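Side-chain contacts in transcriptional regulatory protein RcsB (Escherichia coli, PDB 5I4C), which serves as the response regulator of the Rcs signalling system, binding regulatory DNA to control genes for capsule synthesis, biofilm formation, cell division and outer membrane proteins: residues Val6-Asp11 and Phe17-Ser22; Glu27-Val32 and Lys118-Leu123; Gly33-Ser38 and Ile42-Lys47; Lys72-His77 and Leu81-Leu86. All coordinates share one frame; numbering follows the deposited sequence.

Overall arrangement
The four contacts lie in the receiver domain of RcsB, around one parallel sheet with helices on both faces. Contacts 1 and 2 share one face. Their centres are about 12 Å apart, and backbone bonds between Val6 and both Asn30 and Val32 join strands 4-9 and 29-35. Contacts 3 and 4 lie on the other face, also about 12 Å apart between centres, where Ile42 packs on Tyr73 and Ile74. Contacts 2 and 3 both use strand 29-35, yet their centres are about 18 Å apart. Contact 1 reaches the phosphorylation site: Asp10 lies close to Asp56, the predicted phosphoacceptor, which is unmodified here.

Contact 1 of 4, residues Val6-Asp11 and Phe17-Ser22; sequences VIIADD and FGIRKS
Arg20, whose backbone N lies 4.3 Å from Ile8 CD1, lays one face of its guanidinium over Phe17 CA, offset toward the rim. The Phe17 ring has Lys21 CG over one face, also toward the rim. Arg20 NE turns out to a salt bridge with Glu34 on the neighbouring strand. The touching side chains are Ile8 and Ile19. Ile19 CG2 sits against two branches of Ile8: 3.9 Å from Ile8 CG2 and 4.0 Å from Ile8 CD1. The two isoleucines pass alongside one another, running opposite ways. The first torsion of Ile8 (chi1 62°) sets CG1 between its own N and carbonyl carbon, and from there the extended branch carries CD1 to the helix. This packing holds helix 13-23 on strand 4-9, the opening strand and helix of the receiver fold, in the beta-alpha-beta unit that ends in strand 29-35. Leu16 also packs on Ile8 from the same helix. Past the strand, Asp10 makes a salt bridge with Lys109. On the outer side of the helix, Phe17 packs on Gly18 of the second subunit.

Contact 2 of 4, residues Glu27-Val32 and Lys118-Leu123; sequences EWVNVV and KALAAL
Trp28 reaches over to helix 112-124 and meets its backbone with the far corner of the indole. Atom CH2 is 3.8 Å from Ala121 N and 4.0 Å from Leu120 C. Both backbone atoms lie at the ring edge, near its plane, so the ring abuts the helix edge-on. CH2 also comes within 4.2 Å of Leu120 CB. One face of the same ring is taken by Val29 CG2, 3.5 Å above the plane and offset toward the rim. The first torsion of Trp28 (chi1 46°) puts CG between the backbone N and the carbonyl carbon, and this brings the indole round to the helix although its CB does not head straight there.

Deeper in, Val29 points toward the helix and meets Leu120. Leu120 CD1 lies 3.8 Å from Val29 CG2 and 4.1 Å from Val29 CG1. It therefore touches both methyls of the valine, and the two side chains meet nearly perpendicular to each other. Val29 and Leu120 are buried, while Trp28 and Ala121 are partly exposed. Leu23 of helix 13-23 packs on both Val29 and Leu120. Leu120 also reaches Met4 and Ile84, on two other strands. Between side chains the contact is apolar. It joins two parts far apart in sequence: the loop end and first residue of outer strand 29-35, and the last helix of the domain. Helix 112-124 beside helix 13-23 on a five-stranded parallel sheet, in strand order 2-1-3-4-5, is one face of the CheY-like receiver fold.

Contact 3 of 4, residues Gly33-Ser38 and Ile42-Lys47; sequences GEFEDS and INNLPK
Ile42 is held tightly against Ser38. The backbone bond from Ile42 N to Ser38 O is 3.0 Å long and nearly straight, at 163°. It is an i to i+4 backbone bond of helix 38-44. Ile42 CG1 also presses on this oxygen, with Ser38 O 3.2 Å away. Both residues are buried, and the Ser38 hydroxyl is bonded to Gly65 O. Asp37 takes the N-cap position, its OD1 accepting a bond from Thr39 N.

The other half is looser and partly open to solvent. The Phe35 ring meets Asn44 by its end, with Phe35 CZ 3.8 Å from Asn44 CB and Phe35 CE1 3.9 Å from Asn44 ND2. The ring and amide planes are only 14° apart, but Asn44 CB comes at the ring obliquely. Polar bonds hold the amide at both ends. ND2 gives a bond to Ala40 O, and OD1 takes one from Lys47 NZ at 3.1 Å, tilted 35° from the carbonyl plane. With its polar atoms satisfied on the helix side, Asn44 can offer CB and ND2 to Phe35, the last residue of strand 29-35.

Contact 4 of 4, residues Lys72-His77 and Leu81-Leu86; sequences KYIKRH and LSIIVL
The beta-alpha-beta unit of strand 52-56, helix 67-77 and strand 82-87 is closed here, where the last turns of the helix pack on the beginning of the returning strand. Ile74 points toward the strand and makes its contact with one methyl. Ile74 CG2 is 3.9 Å from Leu81 CD2 and 4.0 Å from Ile83 CD1, and so sits against Leu81, just before the strand, and Ile83, within it. The side chains meet at slanting angles. All three residues are buried, and Leu53 of the neighbouring strand packs on both Ile74 and Leu81. Helix 38-44 covers Ile74 as well.

Lys75 starts out away from the strand. Its chain then folds back, bent at chi2 (-56°) and chi3 (-73°), and this returns CD to within 3.8 Å of Ile83 CD1. Ile83 CD1 thus touches both Ile74 and Lys75. The ammonium end makes no bond to the 81-86 segment, where Lys75 NZ stays 4.2 Å from Leu81 O. The packing of helix against strand is mainly aliphatic. Lys75 extends it with its methylene chain, which packs on Ile83 while its charged end makes a weak hydrogen bond with Asp102 O.

Contact 1 of 4, residues Val6-Asp11 and Phe17-Ser22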
loop_
_atom_site.group_PDB
_atom_site.type_symbol
_atom_site.label_atom_id
_atom_site.label_comp_id
_atom_site.label_asym_id
_atom_site.label_seq_id
_atom_site.Cartn_x
_atom_site.Cartn_y
_atom_site.Cartn_z
ATOM N N VAL A 6 10.481 15.794 -4.852
ATOM C CA VAL A 6 9.579 14.848 -5.545
ATOM C C VAL A 6 8.151 15.043 -5.098
ATOM O O VAL A 6 7.878 15.438 -3.969
ATOM C CB VAL A 6 10.069 13.355 -5.423
ATOM C CG1 VAL A 6 11.595 13.200 -5.659
ATOM C CG2 VAL A 6 9.737 12.744 -4.079
ATOM N N ILE A 7 7.209 14.794 -6.016
ATOM C CA ILE A 7 5.774 14.744 -5.709
ATOM C C ILE A 7 5.379 13.298 -5.886
ATOM O O ILE A 7 5.882 12.639 -6.815
ATOM C CB ILE A 7 4.981 15.621 -6.706
ATOM C CG1 ILE A 7 5.335 17.081 -6.511
ATOM C CG2 ILE A 7 3.510 15.391 -6.590
ATOM C CD1 ILE A 7 4.604 17.971 -7.466
ATOM N N ILE A 8 4.498 12.808 -5.045
ATOM C CA ILE A 8 4.057 11.443 -5.165
ATOM C C ILE A 8 2.556 11.457 -5.366
ATOM O O ILE A 8 1.829 12.205 -4.669
ATOM C CB ILE A 8 4.521 10.569 -3.981
ATOM C CG1 ILE A 8 3.976 11.031 -2.642
ATOM C CG2 ILE A 8 6.037 10.627 -3.816
ATOM C CD1 ILE A 8 4.411 10.121 -1.458
ATOM N N ALA A 9 2.078 10.661 -6.318
ATOM C CA ALA A 9 0.671 10.686 -6.640
ATOM C C ALA A 9 0.130 9.283 -6.843
ATOM O O ALA A 9 0.683 8.484 -7.621
ATOM C CB ALA A 9 0.421 11.548 -7.865
ATOM N N ASP A 10 -0.880 8.954 -6.042
ATOM C CA ASP A 10 -1.541 7.634 -6.096
ATOM C C ASP A 10 -2.854 7.753 -5.389
ATOM O O ASP A 10 -2.933 8.453 -4.375
ATOM C CB ASP A 10 -0.722 6.559 -5.419
ATOM C CG ASP A 10 -1.200 5.122 -5.814
ATOM O OD1 ASP A 10 -0.734 4.561 -6.788
ATOM O OD2 ASP A 10 -2.037 4.538 -5.172
ATOM N N ASP A 11 -3.861 7.051 -5.850
ATOM C CA ASP A 11 -5.158 7.203 -5.147
ATOM C C ASP A 11 -5.299 6.259 -3.955
ATOM O O ASP A 11 -6.381 6.137 -3.446
ATOM C CB ASP A 11 -6.353 7.146 -6.110
ATOM C CG ASP A 11 -6.483 5.824 -6.801
ATOM O OD1 ASP A 11 -5.419 5.188 -7.032
ATOM O OD2 ASP A 11 -7.643 5.455 -7.133
ATOM N N PHE A 17 1.845 6.472 1.988
ATOM C CA PHE A 17 2.495 6.245 3.284
ATOM C C PHE A 17 3.796 5.471 3.126
ATOM O O PHE A 17 4.834 5.889 3.669
ATOM C CB PHE A 17 1.529 5.465 4.190
ATOM C CG PHE A 17 2.065 5.176 5.544
ATOM C CD1 PHE A 17 2.097 6.146 6.506
ATOM C CD2 PHE A 17 2.574 3.963 5.840
ATOM C CE1 PHE A 17 2.600 5.845 7.779
ATOM C CE2 PHE A 17 3.132 3.655 7.061
ATOM C CZ PHE A 17 3.109 4.593 8.063
ATOM N N GLY A 18 3.751 4.327 2.422
ATOM C CA GLY A 18 4.946 3.449 2.250
ATOM C C GLY A 18 6.070 4.182 1.542
ATOM O O GLY A 18 7.211 4.159 1.973
ATOM N N ILE A 19 5.703 4.872 0.456
ATOM C CA ILE A 19 6.641 5.669 -0.288
ATOM C C ILE A 19 7.258 6.773 0.595
ATOM O O ILE A 19 8.471 6.927 0.631
ATOM C CB ILE A 19 6.004 6.230 -1.577
ATOM C CG1 ILE A 19 5.702 5.042 -2.503
ATOM C CG2 ILE A 19 6.993 7.193 -2.233
ATOM C CD1 ILE A 19 5.011 5.376 -3.813
ATOM N N ARG A 20 6.442 7.491 1.345
ATOM C CA ARG A 20 6.993 8.559 2.220
ATOM C C ARG A 20 7.982 7.969 3.273
ATOM O O ARG A 20 9.044 8.557 3.507
ATOM C CB ARG A 20 5.840 9.353 2.847
ATOM C CG ARG A 20 6.196 10.396 3.869
ATOM C CD ARG A 20 4.942 10.719 4.739
ATOM N NE ARG A 20 3.739 10.675 3.908
ATOM C CZ ARG A 20 2.548 10.184 4.299
ATOM N NH1 ARG A 20 2.340 9.725 5.557
ATOM N NH2 ARG A 20 1.542 10.102 3.399
ATOM N N LYS A 21 7.643 6.822 3.863
ATOM C CA LYS A 21 8.458 6.163 4.833
ATOM C C LYS A 21 9.787 5.748 4.234
ATOM O O LYS A 21 10.828 5.924 4.828
ATOM C CB LYS A 21 7.756 4.928 5.365
ATOM C CG LYS A 21 6.613 5.131 6.332
ATOM C CD LYS A 21 6.975 6.001 7.549
ATOM C CE LYS A 21 6.533 7.443 7.279
ATOM N NZ LYS A 21 6.523 8.202 8.559
ATOM N N SER A 22 9.776 5.289 3.009
ATOM C CA SER A 22 10.991 4.892 2.362
ATOM C C SER A 22 11.863 6.136 2.028
ATOM O O SER A 22 13.092 6.183 2.278
ATOM C CB SER A 22 10.680 4.079 1.105
ATOM O OG SER A 22 11.905 4.072 0.361
#

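Contact 2 of 4, residues Glu27-Val32 and Lys118-Leu123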
loop_
_atom_site.group_PDB
_atom_site.type_symbol
_atom_site.label_atom_id
_atom_site.label_comp_id
_atom_site.label_asym_id
_atom_site.label_seq_id
_atom_site.Cartn_x
_atom_site.Cartn_y
_atom_site.Cartn_z
ATOM N N GLU A 27 18.352 11.116 2.626
ATOM C CA GLU A 27 18.690 12.476 3.028
ATOM C C GLU A 27 18.445 13.442 1.872
ATOM O O GLU A 27 17.900 14.485 2.085
ATOM C CB GLU A 27 20.176 12.592 3.555
ATOM C CG GLU A 27 21.199 11.707 2.782
ATOM C CD GLU A 27 22.641 12.251 2.605
ATOM O OE1 GLU A 27 23.203 12.048 1.481
ATOM O OE2 GLU A 27 23.235 12.828 3.567
ATOM N N TRP A 28 18.774 13.075 0.651
ATOM C CA TRP A 28 18.798 14.049 -0.423
ATOM C C TRP A 28 17.465 14.142 -1.181
ATOM O O TRP A 28 17.357 14.923 -2.102
ATOM C CB TRP A 28 19.971 13.807 -1.385
ATOM C CG TRP A 28 20.109 12.405 -1.764
ATOM C CD1 TRP A 28 20.796 11.457 -1.092
ATOM C CD2 TRP A 28 19.546 11.773 -2.900
ATOM N NE1 TRP A 28 20.681 10.257 -1.727
ATOM C CE2 TRP A 28 19.918 10.425 -2.848
ATOM C CE3 TRP A 28 18.784 12.223 -3.966
ATOM C CZ2 TRP A 28 19.551 9.508 -3.813
ATOM C CZ3 TRP A 28 18.401 11.303 -4.934
ATOM C CH2 TRP A 28 18.776 9.957 -4.848
ATOM N N VAL A 29 16.481 13.366 -0.771
ATOM C CA VAL A 29 15.135 13.365 -1.384
ATOM C C VAL A 29 14.175 14.013 -0.428
ATOM O O VAL A 29 14.109 13.606 0.706
ATOM C CB VAL A 29 14.658 11.926 -1.725
ATOM C CG1 VAL A 29 13.213 11.923 -2.150
ATOM C CG2 VAL A 29 15.490 11.345 -2.844
ATOM N N ASN A 30 13.405 14.986 -0.922
ATOM C CA ASN A 30 12.364 15.657 -0.166
ATOM C C ASN A 30 11.074 15.517 -0.923
ATOM O O ASN A 30 10.995 15.858 -2.114
ATOM C CB ASN A 30 12.672 17.145 0.037
ATOM C CG ASN A 30 13.938 17.339 0.806
ATOM O OD1 ASN A 30 14.935 17.784 0.262
ATOM N ND2 ASN A 30 13.945 16.898 2.049
ATOM N N VAL A 31 10.076 15.015 -0.222
ATOM C CA VAL A 31 8.711 14.966 -0.691
ATOM C C VAL A 31 8.074 16.308 -0.447
ATOM O O VAL A 31 7.889 16.694 0.700
ATOM C CB VAL A 31 7.913 13.862 0.020
ATOM C CG1 VAL A 31 6.486 13.862 -0.457
ATOM C CG2 VAL A 31 8.574 12.541 -0.229
ATOM N N VAL A 32 7.756 17.005 -1.533
ATOM C CA VAL A 32 7.164 18.323 -1.523
ATOM C C VAL A 32 5.639 18.258 -1.791
ATOM O O VAL A 32 4.939 19.270 -1.657
ATOM C CB VAL A 32 7.883 19.322 -2.471
ATOM C CG1 VAL A 32 9.343 19.413 -2.098
ATOM C CG2 VAL A 32 7.806 18.951 -3.949
ATOM N N LYS A 118 16.437 3.456 -5.864
ATOM C CA LYS A 118 17.347 3.084 -6.909
ATOM C C LYS A 118 16.955 3.850 -8.173
ATOM O O LYS A 118 17.842 4.321 -8.903
ATOM C CB LYS A 118 17.310 1.570 -7.201
ATOM C CG LYS A 118 17.587 0.602 -6.043
ATOM C CD LYS A 118 17.267 -0.793 -6.570
ATOM C CE LYS A 118 17.586 -1.921 -5.615
ATOM N NZ LYS A 118 18.128 -3.086 -6.380
ATOM N N ALA A 119 15.649 3.977 -8.448
ATOM C CA ALA A 119 15.223 4.735 -9.629
ATOM C C ALA A 119 15.632 6.226 -9.544
ATOM O O ALA A 119 16.094 6.849 -10.529
ATOM C CB ALA A 119 13.714 4.575 -9.814
ATOM N N LEU A 120 15.467 6.788 -8.356
ATOM C CA LEU A 120 15.833 8.174 -8.132
ATOM C C LEU A 120 17.368 8.403 -8.231
ATOM O O LEU A 120 17.782 9.427 -8.743
ATOM C CB LEU A 120 15.321 8.664 -6.777
ATOM C CG LEU A 120 13.795 8.755 -6.673
ATOM C CD1 LEU A 120 13.463 9.267 -5.281
ATOM C CD2 LEU A 120 13.227 9.688 -7.704
ATOM N N ALA A 121 18.178 7.484 -7.713
ATOM C CA ALA A 121 19.672 7.539 -7.950
ATOM C C ALA A 121 20.023 7.505 -9.423
ATOM O O ALA A 121 20.893 8.238 -9.877
ATOM C CB ALA A 121 20.365 6.393 -7.249
ATOM N N ALA A 122 19.334 6.647 -10.182
ATOM C CA ALA A 122 19.542 6.576 -11.632
ATOM C C ALA A 122 19.223 7.903 -12.279
ATOM O O ALA A 122 20.017 8.434 -13.126
ATOM C CB ALA A 122 18.690 5.481 -12.260
ATOM N N LEU A 123 18.037 8.417 -11.955
ATOM C CA LEU A 123 17.636 9.745 -12.446
ATOM C C LEU A 123 18.658 10.831 -12.164
ATOM O O LEU A 123 18.935 11.714 -13.028
ATOM C CB LEU A 123 16.312 10.198 -11.856
ATOM C CG LEU A 123 15.146 9.885 -12.784
ATOM C CD1 LEU A 123 15.036 8.407 -13.167
ATOM C CD2 LEU A 123 13.829 10.422 -12.211
#

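Contact 3 of 4, residues Gly33-Ser38 and Ile42-Lys47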
loop_
_atom_site.group_PDB
_atom_site.type_symbol
_atom_site.label_atom_id
_atom_site.label_comp_id
_atom_site.label_asym_id
_atom_site.label_seq_id
_atom_site.Cartn_x
_atom_site.Cartn_y
_atom_site.Cartn_z
ATOM N N GLY A 33 5.095 17.098 -2.140
ATOM C CA GLY A 33 3.639 16.999 -2.292
ATOM C C GLY A 33 3.172 15.599 -2.477
ATOM O O GLY A 33 3.927 14.761 -3.003
ATOM N N GLU A 34 1.943 15.351 -2.031
ATOM C CA GLU A 34 1.267 14.105 -2.273
ATOM C C GLU A 34 -0.138 14.402 -2.792
ATOM O O GLU A 34 -0.839 15.185 -2.149
ATOM C CB GLU A 34 1.074 13.345 -0.971
ATOM C CG GLU A 34 2.364 13.192 -0.233
ATOM C CD GLU A 34 2.204 12.249 0.957
ATOM O OE1 GLU A 34 1.046 11.945 1.333
ATOM O OE2 GLU A 34 3.218 11.849 1.540
ATOM N N PHE A 35 -0.564 13.699 -3.834
ATOM C CA PHE A 35 -1.884 13.829 -4.399
ATOM C C PHE A 35 -2.555 12.497 -4.670
ATOM O O PHE A 35 -1.876 11.476 -4.825
ATOM C CB PHE A 35 -1.700 14.594 -5.729
ATOM C CG PHE A 35 -1.101 15.930 -5.520
ATOM C CD1 PHE A 35 -1.912 16.974 -5.141
ATOM C CD2 PHE A 35 0.271 16.140 -5.647
ATOM C CE1 PHE A 35 -1.368 18.213 -4.904
ATOM C CE2 PHE A 35 0.834 17.384 -5.365
ATOM C CZ PHE A 35 -0.010 18.430 -5.020
ATOM N N GLU A 36 -3.875 12.512 -4.720
ATOM C CA GLU A 36 -4.700 11.365 -5.030
ATOM C C GLU A 36 -5.601 11.523 -6.224
ATOM O O GLU A 36 -6.484 10.685 -6.456
ATOM C CB GLU A 36 -5.543 11.051 -3.779
ATOM C CG GLU A 36 -4.629 10.935 -2.573
ATOM C CD GLU A 36 -5.304 10.454 -1.300
ATOM O OE1 GLU A 36 -4.682 10.729 -0.222
ATOM O OE2 GLU A 36 -6.384 9.762 -1.384
ATOM N N ASP A 37 -5.451 12.620 -6.960
ATOM C CA ASP A 37 -6.367 12.997 -8.038
ATOM C C ASP A 37 -5.515 13.843 -8.951
ATOM O O ASP A 37 -4.731 14.657 -8.466
ATOM C CB ASP A 37 -7.580 13.761 -7.422
ATOM C CG ASP A 37 -8.553 14.325 -8.447
ATOM O OD1 ASP A 37 -8.127 15.204 -9.192
ATOM O OD2 ASP A 37 -9.780 13.972 -8.477
ATOM N N SER A 38 -5.642 13.684 -10.256
ATOM C CA SER A 38 -4.764 14.441 -11.124
ATOM C C SER A 38 -5.182 15.910 -11.239
ATOM O O SER A 38 -4.379 16.731 -11.671
ATOM C CB SER A 38 -4.745 13.831 -12.527
ATOM O OG SER A 38 -6.006 13.817 -13.161
ATOM N N ILE A 42 -2.289 18.691 -10.893
ATOM C CA ILE A 42 -2.026 19.638 -11.954
ATOM C C ILE A 42 -2.244 21.050 -11.452
ATOM O O ILE A 42 -1.470 21.932 -11.773
ATOM C CB ILE A 42 -2.910 19.369 -13.197
ATOM C CG1 ILE A 42 -2.553 18.044 -13.902
ATOM C CG2 ILE A 42 -2.916 20.567 -14.186
ATOM C CD1 ILE A 42 -1.091 17.867 -14.144
ATOM N N ASN A 43 -3.270 21.246 -10.627
ATOM C CA ASN A 43 -3.528 22.558 -10.038
ATOM C C ASN A 43 -2.442 23.074 -9.167
ATOM O O ASN A 43 -2.193 24.260 -9.177
ATOM C CB ASN A 43 -4.806 22.594 -9.212
ATOM C CG ASN A 43 -6.017 22.722 -10.036
ATOM O OD1 ASN A 43 -5.959 23.072 -11.193
ATOM N ND2 ASN A 43 -7.141 22.380 -9.456
ATOM N N ASN A 44 -1.776 22.193 -8.441
ATOM C CA ASN A 44 -0.761 22.627 -7.492
ATOM C C ASN A 44 0.663 22.448 -7.975
ATOM O O ASN A 44 1.538 23.070 -7.447
ATOM C CB ASN A 44 -0.973 21.887 -6.230
ATOM C CG ASN A 44 -2.201 22.341 -5.564
ATOM O OD1 ASN A 44 -2.262 23.467 -5.061
ATOM N ND2 ASN A 44 -3.266 21.560 -5.680
ATOM N N LEU A 45 0.878 21.683 -9.020
ATOM C CA LEU A 45 2.201 21.531 -9.627
ATOM C C LEU A 45 3.016 22.831 -9.797
ATOM O O LEU A 45 4.143 22.873 -9.373
ATOM C CB LEU A 45 2.157 20.755 -10.962
ATOM C CG LEU A 45 2.732 19.330 -10.875
ATOM C CD1 LEU A 45 2.390 18.491 -12.090
ATOM C CD2 LEU A 45 4.212 19.376 -10.717
ATOM N N PRO A 46 2.456 23.866 -10.418
ATOM C CA PRO A 46 3.261 25.096 -10.589
ATOM C C PRO A 46 3.728 25.702 -9.265
ATOM O O PRO A 46 4.711 26.465 -9.235
ATOM C CB PRO A 46 2.313 26.055 -11.299
ATOM C CG PRO A 46 1.243 25.157 -11.917
ATOM C CD PRO A 46 1.094 24.019 -10.931
ATOM N N LYS A 47 3.054 25.356 -8.166
ATOM C CA LYS A 47 3.331 25.981 -6.843
ATOM C C LYS A 47 4.462 25.314 -6.001
ATOM O O LYS A 47 4.816 25.780 -4.900
ATOM C CB LYS A 47 2.043 26.059 -6.020
ATOM C CG LYS A 47 0.850 26.695 -6.718
ATOM C CD LYS A 47 -0.403 26.375 -5.872
ATOM C CE LYS A 47 -1.685 26.748 -6.543
ATOM N NZ LYS A 47 -2.813 26.501 -5.611
#

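Contact 4 of 4, residues Lys72-His77 and Leu81-Leu86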
loop_
_atom_site.group_PDB
_atom_site.type_symbol
_atom_site.label_atom_id
_atom_site.label_comp_id
_atom_site.label_asym_id
_atom_site.label_seq_id
_atom_site.Cartn_x
_atom_site.Cartn_y
_atom_site.Cartn_z
ATOM N N LYS A 72 0.691 12.957 -21.447
ATOM C CA LYS A 72 0.747 13.946 -22.541
ATOM C C LYS A 72 0.501 15.353 -22.046
ATOM O O LYS A 72 1.181 16.285 -22.427
ATOM C CB LYS A 72 -0.316 13.613 -23.585
ATOM C CG LYS A 72 0.067 12.482 -24.494
ATOM C CD LYS A 72 -1.080 12.160 -25.461
ATOM C CE LYS A 72 -0.573 12.184 -26.874
ATOM N NZ LYS A 72 -1.527 11.444 -27.706
ATOM N N TYR A 73 -0.485 15.514 -21.206
ATOM C CA TYR A 73 -0.724 16.787 -20.544
ATOM C C TYR A 73 0.536 17.304 -19.807
ATOM O O TYR A 73 0.985 18.445 -20.037
ATOM C CB TYR A 73 -1.960 16.712 -19.613
ATOM C CG TYR A 73 -2.334 18.069 -19.093
ATOM C CD1 TYR A 73 -1.628 18.633 -18.026
ATOM C CD2 TYR A 73 -3.280 18.879 -19.764
ATOM C CE1 TYR A 73 -1.863 19.924 -17.598
ATOM C CE2 TYR A 73 -3.561 20.175 -19.296
ATOM C CZ TYR A 73 -2.848 20.683 -18.219
ATOM O OH TYR A 73 -3.016 21.921 -17.732
ATOM N N ILE A 74 1.115 16.472 -18.961
ATOM C CA ILE A 74 2.303 16.877 -18.149
ATOM C C ILE A 74 3.524 17.156 -19.029
ATOM O O ILE A 74 4.267 18.147 -18.790
ATOM C CB ILE A 74 2.620 15.830 -17.074
ATOM C CG1 ILE A 74 1.440 15.747 -16.106
ATOM C CG2 ILE A 74 3.859 16.219 -16.286
ATOM C CD1 ILE A 74 1.478 14.603 -15.193
ATOM N N LYS A 75 3.760 16.321 -20.044
ATOM C CA LYS A 75 4.908 16.552 -20.917
ATOM C C LYS A 75 4.821 17.850 -21.633
ATOM O O LYS A 75 5.824 18.478 -21.858
ATOM C CB LYS A 75 5.107 15.496 -21.988
ATOM C CG LYS A 75 5.312 14.077 -21.526
ATOM C CD LYS A 75 6.465 13.889 -20.563
ATOM C CE LYS A 75 7.869 13.988 -21.191
ATOM N NZ LYS A 75 8.919 13.679 -20.131
ATOM N N ARG A 76 3.613 18.256 -21.965
ATOM C CA ARG A 76 3.408 19.506 -22.697
ATOM C C ARG A 76 3.480 20.699 -21.788
ATOM O O ARG A 76 4.096 21.708 -22.117
ATOM C CB ARG A 76 2.058 19.385 -23.341
ATOM C CG ARG A 76 1.715 20.495 -24.194
ATOM C CD ARG A 76 0.578 20.078 -25.114
ATOM N NE ARG A 76 0.184 21.357 -25.598
ATOM C CZ ARG A 76 -0.715 22.136 -25.002
ATOM N NH1 ARG A 76 -1.456 21.705 -24.007
ATOM N NH2 ARG A 76 -0.926 23.347 -25.495
ATOM N N HIS A 77 2.794 20.624 -20.649
ATOM C CA HIS A 77 2.707 21.791 -19.761
ATOM C C HIS A 77 3.870 21.932 -18.753
ATOM O O HIS A 77 4.116 23.021 -18.275
ATOM C CB HIS A 77 1.378 21.759 -18.974
ATOM C CG HIS A 77 0.190 22.071 -19.816
ATOM N ND1 HIS A 77 -0.179 23.368 -20.125
ATOM C CD2 HIS A 77 -0.671 21.265 -20.481
ATOM C CE1 HIS A 77 -1.257 23.337 -20.890
ATOM N NE2 HIS A 77 -1.586 22.079 -21.108
ATOM N N LEU A 81 9.808 18.358 -16.190
ATOM C CA LEU A 81 9.471 17.544 -15.018
ATOM C C LEU A 81 9.724 16.084 -15.374
ATOM O O LEU A 81 9.195 15.579 -16.388
ATOM C CB LEU A 81 8.022 17.739 -14.639
ATOM C CG LEU A 81 7.545 17.013 -13.392
ATOM C CD1 LEU A 81 8.254 17.487 -12.142
ATOM C CD2 LEU A 81 6.047 17.184 -13.237
ATOM N N SER A 82 10.532 15.427 -14.561
ATOM C CA SER A 82 10.889 14.028 -14.826
ATOM C C SER A 82 9.778 13.235 -14.253
ATOM O O SER A 82 9.168 13.631 -13.278
ATOM C CB SER A 82 12.193 13.663 -14.182
ATOM O OG SER A 82 13.249 14.424 -14.703
ATOM N N ILE A 83 9.464 12.136 -14.879
ATOM C CA ILE A 83 8.341 11.345 -14.446
ATOM C C ILE A 83 8.744 9.891 -14.253
ATOM O O ILE A 83 9.391 9.304 -15.136
ATOM C CB ILE A 83 7.246 11.377 -15.477
ATOM C CG1 ILE A 83 6.756 12.781 -15.675
ATOM C CG2 ILE A 83 6.085 10.472 -15.056
ATOM C CD1 ILE A 83 5.890 12.845 -16.913
ATOM N N ILE A 84 8.458 9.388 -13.069
ATOM C CA ILE A 84 8.462 7.976 -12.766
ATOM C C ILE A 84 7.044 7.483 -12.624
ATOM O O ILE A 84 6.284 7.966 -11.752
ATOM C CB ILE A 84 9.244 7.636 -11.512
ATOM C CG1 ILE A 84 10.716 8.021 -11.701
ATOM C CG2 ILE A 84 9.148 6.129 -11.198
ATOM C CD1 ILE A 84 11.536 7.914 -10.422
ATOM N N VAL A 85 6.709 6.502 -13.469
ATOM C CA VAL A 85 5.426 5.818 -13.414
ATOM C C VAL A 85 5.485 4.620 -12.451
ATOM O O VAL A 85 6.390 3.840 -12.543
ATOM C CB VAL A 85 4.959 5.408 -14.815
ATOM C CG1 VAL A 85 3.770 4.459 -14.794
ATOM C CG2 VAL A 85 4.555 6.687 -15.555
ATOM N N LEU A 86 4.478 4.507 -11.591
ATOM C CA LEU A 86 4.234 3.359 -10.723
ATOM C C LEU A 86 3.245 2.438 -11.405
ATOM O O LEU A 86 2.149 2.887 -11.776
ATOM C CB LEU A 86 3.580 3.824 -9.393
ATOM C CG LEU A 86 4.393 4.783 -8.523
ATOM C CD1 LEU A 86 3.575 5.268 -7.311
ATOM C CD2 LEU A 86 5.689 4.080 -8.114
#